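Local coordinates for flavoprotein (Thermotoga maritima, PDB 5V8S) that probably transfers electrons in an oxidoreductase reaction, combining a di-iron metallo-beta-lactamase-like domain with a flavodoxin-like domain of the kind that binds FMN, at residues G266-I271 with D288-K293; E280-K285 with R396-A401; S320-F325 with S403-E408; S384-E387 with N392-E395. The protein carries 1 engineered substitution. One frame throughout, in Å; residues are numbered along the deposited sequence.

How the interactions relate
All four contacts lie in the flavodoxin-like domain, where helices 278-292 and 395-409 cover one face of the five-stranded parallel sheet. Interactions 1 and 3 lay one helix each on the neighbouring strands 267-273 and 322-327, their centres about 8 Å apart. Interaction 2 joins the two helices; its link to interaction 1 includes a hydrogen bond of 2.5 Å between Ser289 OG and Glu399 OE1. Interaction 4, centred about 7 Å from interaction 2, continues the same apolar layer: Met393 CE lies 3.6 Å from Ile398 CG1. Interactions 1 and 4 are about 17 Å apart between centres and do not touch. None includes a residue of the di-iron pocket.

Interaction 1. Residues G266-I271 with D288-K293; sequences GKVTVI and DSLKEK
Leu290 meets Val268 and Val270, and all the contact across 266-271 and 288-293 is apolar. The two valines lie two residues apart on strand 267-273, which puts them on the same face of the sheet, turned toward the helix, while Thr269 between them points to the other face. Leu290 CD1 rests 3.9 Å from Val270 CG2 and 4.2 Å from Val268 CG1, so a single methyl bridges both strand residues. The second methyl is a little farther off, with Leu290 CD2 4.4 Å from Val268 CG2. The leucine turns CG away from its own carbonyl carbon (chi1 -75°), and this sends the fork down from the helix onto the strand. The side chains of Val270 and Leu290 run antiparallel, overlapping at their methyl ends. Beta-branched valine suits the extended strand and presents a low, broad surface; the longer leucine spans the gap from a helix whose backbone stays 8.4 Å away, measured from Val268 CA to Leu290 CA.

Polar groups work around this core. The helix is ending here: Lys293, the first residue to leave helical geometry, still gives its N to Ser289 O at 3.0 Å. On the strand's other face Thr269 OG1 bonds to Ser320 OG. Ile324 and Phe295 also pack on Leu290, closing it in. Strand 267-273, helix 278-292 and strand 296-302 form a beta-alpha-beta crossover, and this is the helix-on-sheet packing of the flavodoxin-like fold.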
loop_
_atom_site.group_PDB
_atom_site.type_symbol
_atom_site.label_atom_id
_atom_site.label_comp_id
_atom_site.label_asym_id
_atom_site.label_seq_id
_atom_site.Cartn_x
_atom_site.Cartn_y
_atom_site.Cartn_z
ATOM N N GLY A 266 25.073 15.132 3.586
ATOM C CA GLY A 266 25.054 14.068 4.558
ATOM C C GLY A 266 23.777 13.260 4.593
ATOM O O GLY A 266 23.773 12.165 5.176
ATOM N N LYS A 267 22.699 13.750 3.987
ATOM C CA LYS A 267 21.413 13.057 4.071
ATOM C C LYS A 267 21.349 11.903 3.071
ATOM O O LYS A 267 21.507 12.101 1.863
ATOM C CB LYS A 267 20.255 14.025 3.819
ATOM C CG LYS A 267 18.906 13.321 3.917
ATOM C CD LYS A 267 17.748 14.306 3.995
ATOM C CE LYS A 267 16.409 13.604 4.031
ATOM N NZ LYS A 267 15.265 14.559 4.102
ATOM N N VAL A 268 21.076 10.705 3.578
ATOM C CA VAL A 268 20.830 9.524 2.761
ATOM C C VAL A 268 19.535 8.902 3.261
ATOM O O VAL A 268 19.334 8.778 4.473
ATOM C CB VAL A 268 22.008 8.529 2.867
ATOM C CG1 VAL A 268 21.700 7.232 2.138
ATOM C CG2 VAL A 268 23.284 9.169 2.304
ATOM N N THR A 269 18.654 8.516 2.346
ATOM C CA THR A 269 17.415 7.842 2.730
ATOM C C THR A 269 17.526 6.360 2.383
ATOM O O THR A 269 17.873 6.001 1.254
ATOM C CB THR A 269 16.170 8.509 2.112
ATOM O OG1 THR A 269 16.074 9.856 2.589
ATOM C CG2 THR A 269 14.906 7.811 2.527
ATOM N N VAL A 270 17.267 5.519 3.376
ATOM C CA VAL A 270 17.433 4.069 3.292
ATOM C C VAL A 270 16.043 3.464 3.383
ATOM O O VAL A 270 15.319 3.700 4.361
ATOM C CB VAL A 270 18.308 3.547 4.437
ATOM C CG1 VAL A 270 18.516 2.035 4.302
ATOM C CG2 VAL A 270 19.639 4.281 4.469
ATOM N N ILE A 271 15.679 2.678 2.375
ATOM C CA ILE A 271 14.329 2.151 2.229
ATOM C C ILE A 271 14.454 0.654 1.979
ATOM O O ILE A 271 15.073 0.246 0.991
ATOM C CB ILE A 271 13.591 2.818 1.055
ATOM C CG1 ILE A 271 13.506 4.327 1.226
ATOM C CG2 ILE A 271 12.188 2.218 0.894
ATOM C CD1 ILE A 271 13.266 5.024 -0.083
ATOM N N ASP A 288 25.095 1.518 9.897
ATOM C CA ASP A 288 26.247 1.811 10.754
ATOM C C ASP A 288 27.418 2.329 9.929
ATOM O O ASP A 288 28.117 3.255 10.348
ATOM C CB ASP A 288 26.672 0.572 11.545
ATOM C CG ASP A 288 25.679 0.202 12.622
ATOM O OD1 ASP A 288 24.829 1.048 12.977
ATOM O OD2 ASP A 288 25.762 -0.941 13.125
ATOM N N SER A 289 27.659 1.729 8.756
ATOM C CA SER A 289 28.756 2.176 7.907
ATOM C C SER A 289 28.519 3.599 7.407
ATOM O O SER A 289 29.443 4.421 7.382
ATOM C CB SER A 289 28.908 1.221 6.732
ATOM O OG SER A 289 29.999 1.578 5.916
ATOM N N LEU A 290 27.290 3.907 6.984
ATOM C CA LEU A 290 26.963 5.272 6.584
ATOM C C LEU A 290 27.286 6.254 7.699
ATOM O O LEU A 290 27.881 7.309 7.458
ATOM C CB LEU A 290 25.482 5.385 6.226
ATOM C CG LEU A 290 25.063 4.791 4.896
ATOM C CD1 LEU A 290 23.542 4.634 4.897
ATOM C CD2 LEU A 290 25.516 5.627 3.720
ATOM N N LYS A 291 26.865 5.941 8.924
ATOM C CA LYS A 291 27.137 6.834 10.046
ATOM C C LYS A 291 28.637 6.986 10.292
ATOM O O LYS A 291 29.122 8.092 10.557
ATOM C CB LYS A 291 26.459 6.311 11.307
ATOM C CG LYS A 291 24.938 6.402 11.324
ATOM C CD LYS A 291 24.415 5.641 12.537
ATOM C CE LYS A 291 22.996 6.007 12.890
ATOM N NZ LYS A 291 22.442 5.040 13.883
ATOM N N GLU A 292 29.388 5.893 10.207
ATOM C CA GLU A 292 30.825 5.967 10.440
ATOM C C GLU A 292 31.498 6.854 9.406
ATOM O O GLU A 292 32.519 7.489 9.697
ATOM C CB GLU A 292 31.407 4.552 10.413
ATOM C CG GLU A 292 32.897 4.475 10.685
ATOM C CD GLU A 292 33.405 3.042 10.697
ATOM O OE1 GLU A 292 32.659 2.141 10.244
ATOM O OE2 GLU A 292 34.541 2.820 11.167
ATOM N N LYS A 293 30.935 6.934 8.205
ATOM C CA LYS A 293 31.480 7.777 7.154
ATOM C C LYS A 293 30.888 9.187 7.124
ATOM O O LYS A 293 31.164 9.932 6.178
ATOM C CB LYS A 293 31.340 7.086 5.797
ATOM C CG LYS A 293 32.273 5.886 5.661
ATOM C CD LYS A 293 31.964 5.064 4.437
ATOM C CE LYS A 293 32.699 3.727 4.452
ATOM N NZ LYS A 293 34.169 3.883 4.363
#

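Interaction 2. Residues E280-K285 with R396-A401; sequences ENVMKK and RKIEEA
Helices 278-292 and 395-409 come closest, within these segments, where Lys285 CA and Ile398 CA are 7.4 Å apart; both segments are helical throughout, and the contact lies on one flank of each. Ile398 provides most of it. Its bond to CB points toward the other helix, and its CD1 settles between two residues one turn apart, 3.8 Å from Lys285 CB and 3.9 Å from Val282 CG1. The long branch of the isoleucine is thus the probe, while the short branch, Ile398 CG2, comes to 4.2 Å from the backbone carbon C of Lys285.

Lys285 crosses Ile398 at about a right angle. Only its aliphatic part joins in: CD lies 4.1 Å from Ile398 CD1, and the extended chain then carries the amino end away from the neighbouring helix. Lysine thus fits the border of the contact, lending methylenes to the apolar side while its charge can stay in water. Val282, buried and beta-branched, closes the inner side; its side chain and that of Ile398 pass at a slant, meeting through CG1 and CD1.

On the exposed side of helix 395-409, Lys397 and Glu400 form a long ion pair. Below lies the sheet: Val282 reaches Phe358 and Ile388, Met283 packs on Val270, and Ala401 sits on Leu356 and Thr386. Both helices cover the same face, running in clearly different directions above strands 267-273 to 381-388.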
loop_
_atom_site.group_PDB
_atom_site.type_symbol
_atom_site.label_atom_id
_atom_site.label_comp_id
_atom_site.label_asym_id
_atom_site.label_seq_id
_atom_site.Cartn_x
_atom_site.Cartn_y
_atom_site.Cartn_z
ATOM N N GLU A 280 17.169 -6.973 7.080
ATOM C CA GLU A 280 17.423 -6.076 8.203
ATOM C C GLU A 280 18.855 -6.212 8.721
ATOM O O GLU A 280 19.492 -5.211 9.070
ATOM C CB GLU A 280 16.413 -6.370 9.314
ATOM C CG GLU A 280 16.812 -5.895 10.713
ATOM C CD GLU A 280 16.610 -4.429 10.875
ATOM O OE1 GLU A 280 15.816 -3.885 10.092
ATOM O OE2 GLU A 280 17.256 -3.816 11.765
ATOM N N ASN A 281 19.380 -7.439 8.796
ATOM C CA ASN A 281 20.733 -7.604 9.307
ATOM C C ASN A 281 21.750 -6.895 8.431
ATOM O O ASN A 281 22.675 -6.249 8.942
ATOM C CB ASN A 281 21.055 -9.084 9.377
ATOM C CG ASN A 281 20.372 -9.755 10.539
ATOM O OD1 ASN A 281 19.683 -9.099 11.327
ATOM N ND2 ASN A 281 20.544 -11.067 10.654
ATOM N N VAL A 282 21.617 -7.023 7.111
ATOM C CA VAL A 282 22.531 -6.335 6.210
ATOM C C VAL A 282 22.324 -4.829 6.286
ATOM O O VAL A 282 23.293 -4.055 6.296
ATOM C CB VAL A 282 22.399 -6.859 4.770
ATOM C CG1 VAL A 282 23.144 -5.926 3.796
ATOM C CG2 VAL A 282 22.948 -8.287 4.675
ATOM N N MET A 283 21.067 -4.380 6.330
ATOM C CA MET A 283 20.836 -2.942 6.281
ATOM C C MET A 283 21.276 -2.250 7.567
ATOM O O MET A 283 21.761 -1.116 7.520
ATOM C CB MET A 283 19.377 -2.656 5.916
ATOM C CG MET A 283 18.940 -3.302 4.579
ATOM S SD MET A 283 20.069 -3.014 3.166
ATOM C CE MET A 283 19.698 -1.335 3.011
ATOM N N LYS A 284 21.175 -2.930 8.707
ATOM C CA LYS A 284 21.728 -2.394 9.946
ATOM C C LYS A 284 23.220 -2.125 9.802
ATOM O O LYS A 284 23.709 -1.058 10.193
ATOM C CB LYS A 284 21.460 -3.394 11.070
ATOM C CG LYS A 284 22.218 -3.156 12.357
ATOM C CD LYS A 284 21.841 -1.833 12.963
ATOM C CE LYS A 284 22.659 -1.538 14.213
ATOM N NZ LYS A 284 22.275 -0.225 14.783
ATOM N N LYS A 285 23.956 -3.060 9.200
ATOM C CA LYS A 285 25.382 -2.853 8.981
ATOM C C LYS A 285 25.642 -1.729 7.979
ATOM O O LYS A 285 26.593 -0.967 8.141
ATOM C CB LYS A 285 26.041 -4.166 8.553
ATOM C CG LYS A 285 25.996 -5.206 9.651
ATOM C CD LYS A 285 26.405 -6.574 9.148
ATOM C CE LYS A 285 26.527 -7.577 10.298
ATOM N NZ LYS A 285 26.795 -8.948 9.810
ATOM N N ARG A 396 32.670 -7.013 4.251
ATOM C CA ARG A 396 33.532 -6.222 3.382
ATOM C C ARG A 396 32.780 -5.685 2.164
ATOM O O ARG A 396 33.036 -4.559 1.709
ATOM C CB ARG A 396 34.714 -7.104 2.970
ATOM C CG ARG A 396 35.753 -6.448 2.140
ATOM C CD ARG A 396 37.044 -7.259 2.095
ATOM N NE ARG A 396 38.137 -6.327 1.917
ATOM C CZ ARG A 396 38.841 -5.784 2.904
ATOM N NH1 ARG A 396 38.614 -6.117 4.166
ATOM N NH2 ARG A 396 39.791 -4.912 2.613
ATOM N N LYS A 397 31.841 -6.466 1.622
ATOM C CA LYS A 397 31.076 -6.010 0.468
ATOM C C LYS A 397 30.150 -4.860 0.829
ATOM O O LYS A 397 29.870 -4.011 -0.019
ATOM C CB LYS A 397 30.242 -7.156 -0.107
ATOM C CG LYS A 397 31.052 -8.181 -0.887
ATOM C CD LYS A 397 31.252 -7.734 -2.328
ATOM C CE LYS A 397 32.049 -8.752 -3.135
ATOM N NZ LYS A 397 33.498 -8.748 -2.783
ATOM N N ILE A 398 29.642 -4.836 2.062
ATOM C CA ILE A 398 28.813 -3.718 2.496
ATOM C C ILE A 398 29.659 -2.455 2.575
ATOM O O ILE A 398 29.274 -1.389 2.086
ATOM C CB ILE A 398 28.161 -4.025 3.856
ATOM C CG1 ILE A 398 27.376 -5.353 3.820
ATOM C CG2 ILE A 398 27.282 -2.819 4.281
ATOM C CD1 ILE A 398 26.775 -5.753 5.154
ATOM N N GLU A 399 30.818 -2.560 3.215
ATOM C CA GLU A 399 31.712 -1.416 3.332
ATOM C C GLU A 399 32.144 -0.910 1.961
ATOM O O GLU A 399 32.259 0.305 1.752
ATOM C CB GLU A 399 32.920 -1.809 4.187
ATOM C CG GLU A 399 32.737 -1.481 5.667
ATOM C CD GLU A 399 32.805 0.023 5.942
ATOM O OE1 GLU A 399 32.065 0.518 6.821
ATOM O OE2 GLU A 399 33.610 0.713 5.276
ATOM N N GLU A 400 32.399 -1.823 1.017
ATOM C CA GLU A 400 32.780 -1.412 -0.332
ATOM C C GLU A 400 31.687 -0.571 -0.970
ATOM O O GLU A 400 31.972 0.433 -1.636
ATOM C CB GLU A 400 33.060 -2.627 -1.222
ATOM C CG GLU A 400 34.403 -3.270 -1.007
ATOM C CD GLU A 400 34.601 -4.523 -1.852
ATOM O OE1 GLU A 400 33.627 -4.983 -2.492
ATOM O OE2 GLU A 400 35.740 -5.043 -1.855
ATOM N N ALA A 401 30.428 -0.970 -0.788
ATOM C CA ALA A 401 29.334 -0.238 -1.413
ATOM C C ALA A 401 29.211 1.150 -0.811
ATOM O O ALA A 401 29.041 2.133 -1.532
ATOM C CB ALA A 401 28.023 -1.001 -1.248
#

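Interaction 3. Residues S320-F325 with S403-E408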
loop_
_atom_site.group_PDB
_atom_site.type_symbol
_atom_site.label_atom_id
_atom_site.label_comp_id
_atom_site.label_asym_id
_atom_site.label_seq_id
_atom_site.Cartn_x
_atom_site.Cartn_y
_atom_site.Cartn_z
ATOM N N SER A 320 17.590 14.360 -0.311
ATOM C CA SER A 320 18.586 13.322 -0.066
ATOM C C SER A 320 19.727 13.412 -1.075
ATOM O O SER A 320 19.504 13.664 -2.263
ATOM C CB SER A 320 17.942 11.940 -0.202
ATOM O OG SER A 320 17.031 11.698 0.846
ATOM N N GLU A 321 20.963 13.184 -0.604
ATOM C CA GLU A 321 22.068 13.071 -1.548
ATOM C C GLU A 321 21.980 11.779 -2.343
ATOM O O GLU A 321 22.413 11.728 -3.505
ATOM C CB GLU A 321 23.412 13.066 -0.821
ATOM C CG GLU A 321 23.814 14.339 -0.155
ATOM C CD GLU A 321 25.314 14.360 0.076
ATOM O OE1 GLU A 321 26.046 14.512 -0.919
ATOM O OE2 GLU A 321 25.762 14.184 1.227
ATOM N N ALA A 322 21.435 10.728 -1.732
ATOM C CA ALA A 322 21.421 9.401 -2.327
ATOM C C ALA A 322 20.329 8.590 -1.659
ATOM O O ALA A 322 19.876 8.913 -0.556
ATOM C CB ALA A 322 22.767 8.683 -2.143
ATOM N N LEU A 323 19.933 7.516 -2.333
ATOM C CA LEU A 323 19.008 6.536 -1.783
ATOM C C LEU A 323 19.692 5.177 -1.705
ATOM O O LEU A 323 20.532 4.833 -2.540
ATOM C CB LEU A 323 17.753 6.377 -2.659
ATOM C CG LEU A 323 16.972 7.641 -3.008
ATOM C CD1 LEU A 323 15.739 7.288 -3.824
ATOM C CD2 LEU A 323 16.592 8.387 -1.737
ATOM N N ILE A 324 19.326 4.411 -0.692
ATOM C CA ILE A 324 19.802 3.039 -0.554
ATOM C C ILE A 324 18.583 2.150 -0.395
ATOM O O ILE A 324 17.743 2.400 0.478
ATOM C CB ILE A 324 20.753 2.851 0.642
ATOM C CG1 ILE A 324 22.021 3.673 0.439
ATOM C CG2 ILE A 324 21.106 1.361 0.795
ATOM C CD1 ILE A 324 23.072 3.413 1.422
ATOM N N PHE A 325 18.494 1.112 -1.222
ATOM C CA PHE A 325 17.375 0.179 -1.200
ATOM C C PHE A 325 17.848 -1.194 -0.739
ATOM O O PHE A 325 18.923 -1.652 -1.137
ATOM C CB PHE A 325 16.753 0.046 -2.589
ATOM C CG PHE A 325 16.052 1.282 -3.036
ATOM C CD1 PHE A 325 14.784 1.577 -2.559
ATOM C CD2 PHE A 325 16.662 2.149 -3.911
ATOM C CE1 PHE A 325 14.145 2.739 -2.944
ATOM C CE2 PHE A 325 16.030 3.309 -4.309
ATOM C CZ PHE A 325 14.769 3.601 -3.830
ATOM N N SER A 403 31.562 2.844 0.673
ATOM C CA SER A 403 32.722 3.613 0.219
ATOM C C SER A 403 32.548 4.108 -1.211
ATOM O O SER A 403 32.959 5.226 -1.543
ATOM C CB SER A 403 33.987 2.768 0.314
ATOM O OG SER A 403 34.313 2.490 1.660
ATOM N N LEU A 404 31.958 3.286 -2.076
ATOM C CA LEU A 404 31.691 3.712 -3.447
ATOM C C LEU A 404 30.759 4.914 -3.465
ATOM O O LEU A 404 30.983 5.881 -4.210
ATOM C CB LEU A 404 31.082 2.545 -4.222
ATOM C CG LEU A 404 30.876 2.712 -5.725
ATOM C CD1 LEU A 404 32.216 2.842 -6.416
ATOM C CD2 LEU A 404 30.082 1.532 -6.276
ATOM N N LEU A 405 29.719 4.878 -2.628
ATOM C CA LEU A 405 28.792 6.000 -2.526
ATOM C C LEU A 405 29.497 7.259 -2.024
ATOM O O LEU A 405 29.277 8.357 -2.548
ATOM C CB LEU A 405 27.647 5.614 -1.589
ATOM C CG LEU A 405 26.593 6.701 -1.417
ATOM C CD1 LEU A 405 25.950 7.028 -2.759
ATOM C CD2 LEU A 405 25.544 6.281 -0.417
ATOM N N LYS A 406 30.349 7.119 -1.006
ATOM C CA LYS A 406 31.087 8.267 -0.481
ATOM C C LYS A 406 31.984 8.885 -1.552
ATOM O O LYS A 406 32.088 10.112 -1.659
ATOM C CB LYS A 406 31.908 7.818 0.730
ATOM C CG LYS A 406 32.814 8.885 1.356
ATOM C CD LYS A 406 31.982 9.919 2.058
ATOM C CE LYS A 406 32.842 10.922 2.818
ATOM N NZ LYS A 406 31.955 11.959 3.384
ATOM N N LYS A 407 32.640 8.046 -2.352
ATOM C CA LYS A 407 33.455 8.532 -3.457
ATOM C C LYS A 407 32.622 9.343 -4.443
ATOM O O LYS A 407 33.057 10.401 -4.928
ATOM C CB LYS A 407 34.100 7.324 -4.137
ATOM C CG LYS A 407 34.967 7.636 -5.318
ATOM C CD LYS A 407 35.562 6.361 -5.884
ATOM C CE LYS A 407 36.644 6.642 -6.900
ATOM N NZ LYS A 407 37.873 7.280 -6.287
ATOM N N GLU A 408 31.409 8.870 -4.743
ATOM C CA GLU A 408 30.552 9.567 -5.693
ATOM C C GLU A 408 30.067 10.900 -5.130
ATOM O O GLU A 408 29.984 11.886 -5.859
ATOM C CB GLU A 408 29.356 8.683 -6.041
ATOM C CG GLU A 408 28.352 9.307 -7.002
ATOM C CD GLU A 408 28.816 9.261 -8.447
ATOM O OE1 GLU A 408 29.884 8.667 -8.717
ATOM O OE2 GLU A 408 28.099 9.808 -9.310
#
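Leu405 gives up the most surface to this contact, pushing both methyls from helix 395-409 onto strand 322-327. With chi1 near 180° (-179°) the side chain leaves on the far side from its backbone N, and from there the fork spreads over the strand: Leu405 CD1 comes to 3.6 Å from Ala322 CB, and Leu405 CD2 lies 4.1 Å from the same carbon. Ala322 CB therefore lies under the fork, nearer CD1 than CD2. The CA atoms of Ala322 and Leu405 are 8.1 Å apart, and alanine, with its single methyl, leaves the surface to be covered by the leucine fork.

Strand 322-327 is the central strand of the parallel sheet in this flavodoxin-like domain, and helix 395-409, the last of the chain, lies across one face of it. Ala322 and Ile324 stand on that face, whereas Leu323 between them turns to the other, where it meets Ile317 and Phe380.

Ile324 enters obliquely. Its bond to CB does not aim at the helix, but the longer branch runs on extended through CG1 (chi2 -172°), so the end of the side chain draws nearer and Ile324 CD1 stops 4.2 Å from Leu405 CD2. A long branched residue suits this place, because it also touches Val268, Leu356 and Phe358 on the flanking strands. Leu405 also packs on Leu356 and Leu383 of the next two strands.

Interaction 4. Residues S384-E387 with N392-E395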
loop_
_atom_site.group_PDB
_atom_site.type_symbol
_atom_site.label_atom_id
_atom_site.label_comp_id
_atom_site.label_asym_id
_atom_site.label_seq_id
_atom_site.Cartn_x
_atom_site.Cartn_y
_atom_site.Cartn_z
ATOM N N SER A 384 25.993 0.464 -7.718
ATOM C CA SER A 384 26.355 -0.939 -7.614
ATOM C C SER A 384 25.171 -1.712 -7.073
ATOM O O SER A 384 24.237 -1.147 -6.493
ATOM C CB SER A 384 27.562 -1.171 -6.695
ATOM O OG SER A 384 27.231 -0.884 -5.348
ATOM N N PHE A 385 25.272 -3.031 -7.237
ATOM C CA PHE A 385 24.374 -4.010 -6.643
ATOM C C PHE A 385 25.184 -4.901 -5.709
ATOM O O PHE A 385 26.268 -5.378 -6.079
ATOM C CB PHE A 385 23.724 -4.871 -7.725
ATOM C CG PHE A 385 22.851 -5.950 -7.172
ATOM C CD1 PHE A 385 21.524 -5.700 -6.881
ATOM C CD2 PHE A 385 23.366 -7.211 -6.913
ATOM C CE1 PHE A 385 20.717 -6.697 -6.357
ATOM C CE2 PHE A 385 22.570 -8.206 -6.391
ATOM C CZ PHE A 385 21.242 -7.949 -6.110
ATOM N N THR A 386 24.667 -5.112 -4.503
ATOM C CA THR A 386 25.304 -5.966 -3.502
ATOM C C THR A 386 24.322 -7.040 -3.067
ATOM O O THR A 386 23.185 -6.743 -2.697
ATOM C CB THR A 386 25.751 -5.148 -2.281
ATOM O OG1 THR A 386 26.656 -4.116 -2.693
ATOM C CG2 THR A 386 26.442 -6.020 -1.254
ATOM N N GLU A 387 24.782 -8.279 -3.071
ATOM C CA GLU A 387 23.927 -9.394 -2.718
ATOM C C GLU A 387 23.727 -9.450 -1.208
ATOM O O GLU A 387 24.691 -9.345 -0.438
ATOM C CB GLU A 387 24.561 -10.703 -3.189
ATOM C CG GLU A 387 23.628 -11.877 -2.981
ATOM C CD GLU A 387 24.211 -13.219 -3.394
ATOM O OE1 GLU A 387 25.339 -13.259 -3.929
ATOM O OE2 GLU A 387 23.527 -14.245 -3.167
ATOM N N ASN A 392 26.743 -16.490 5.552
ATOM C CA ASN A 392 28.083 -16.222 5.046
ATOM C C ASN A 392 28.212 -14.837 4.415
ATOM O O ASN A 392 29.092 -14.625 3.578
ATOM C CB ASN A 392 28.452 -17.268 4.004
ATOM C CG ASN A 392 27.495 -17.263 2.840
ATOM O OD1 ASN A 392 26.372 -16.769 2.961
ATOM N ND2 ASN A 392 27.922 -17.811 1.706
ATOM N N MET A 393 27.347 -13.902 4.776
ATOM C CA MET A 393 27.460 -12.556 4.231
ATOM C C MET A 393 28.827 -11.962 4.562
ATOM O O MET A 393 29.282 -12.046 5.706
ATOM C CB MET A 393 26.372 -11.685 4.843
ATOM C CG MET A 393 26.408 -10.261 4.360
ATOM S SD MET A 393 25.889 -10.146 2.632
ATOM C CE MET A 393 26.364 -8.453 2.240
ATOM N N ASP A 394 29.460 -11.333 3.563
ATOM C CA ASP A 394 30.777 -10.705 3.707
ATOM C C ASP A 394 30.589 -9.226 4.021
ATOM O O ASP A 394 30.225 -8.438 3.140
ATOM C CB ASP A 394 31.581 -10.867 2.419
ATOM C CG ASP A 394 32.999 -10.309 2.529
ATOM O OD1 ASP A 394 33.392 -9.863 3.630
ATOM O OD2 ASP A 394 33.720 -10.322 1.506
ATOM N N GLU A 395 30.855 -8.839 5.269
ATOM C CA GLU A 395 30.701 -7.433 5.653
ATOM C C GLU A 395 31.560 -6.504 4.787
ATOM O O GLU A 395 31.211 -5.329 4.591
ATOM C CB GLU A 395 31.012 -7.265 7.146
ATOM C CG GLU A 395 32.483 -7.448 7.542
ATOM C CD GLU A 395 32.967 -8.911 7.542
ATOM O OE1 GLU A 395 32.147 -9.845 7.335
ATOM O OE2 GLU A 395 34.183 -9.129 7.757
#
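The chain turns back between strand 381-388 and the start of helix 395-409, leaving Glu387 CA and Met393 CA 8.4 Å apart, their backbones bridged by a single long side chain. This is the last strand-to-helix connection of the flavodoxin-like fold, made at an outer strand of the five-stranded parallel sheet.

Met393 does the reaching. Its side chain bends at chi2 (71°), which swings the thioether across to the strand. There Met393 SD lies 3.4 Å and Met393 CE 3.3 Å from Glu387 O, so the S-CH3 end lies against a backbone carbonyl; Glu387 takes part through this carbonyl and not through its carboxylate. The same methyl, Met393 CE, is 4.3 Å from Thr386 CG2. Threonine suits this buried spot on the strand: its methyl faces the methionine, while OG1 lies over Ala401. Unbranched and flexible, methionine can thread between strand and helix, and it also packs on Val282, tying the loop to helix 278-292.

One residue on, Asp394 takes the N-cap position of helix 395-409, where Asp394 OD1 accepts a hydrogen bond from Arg396 N.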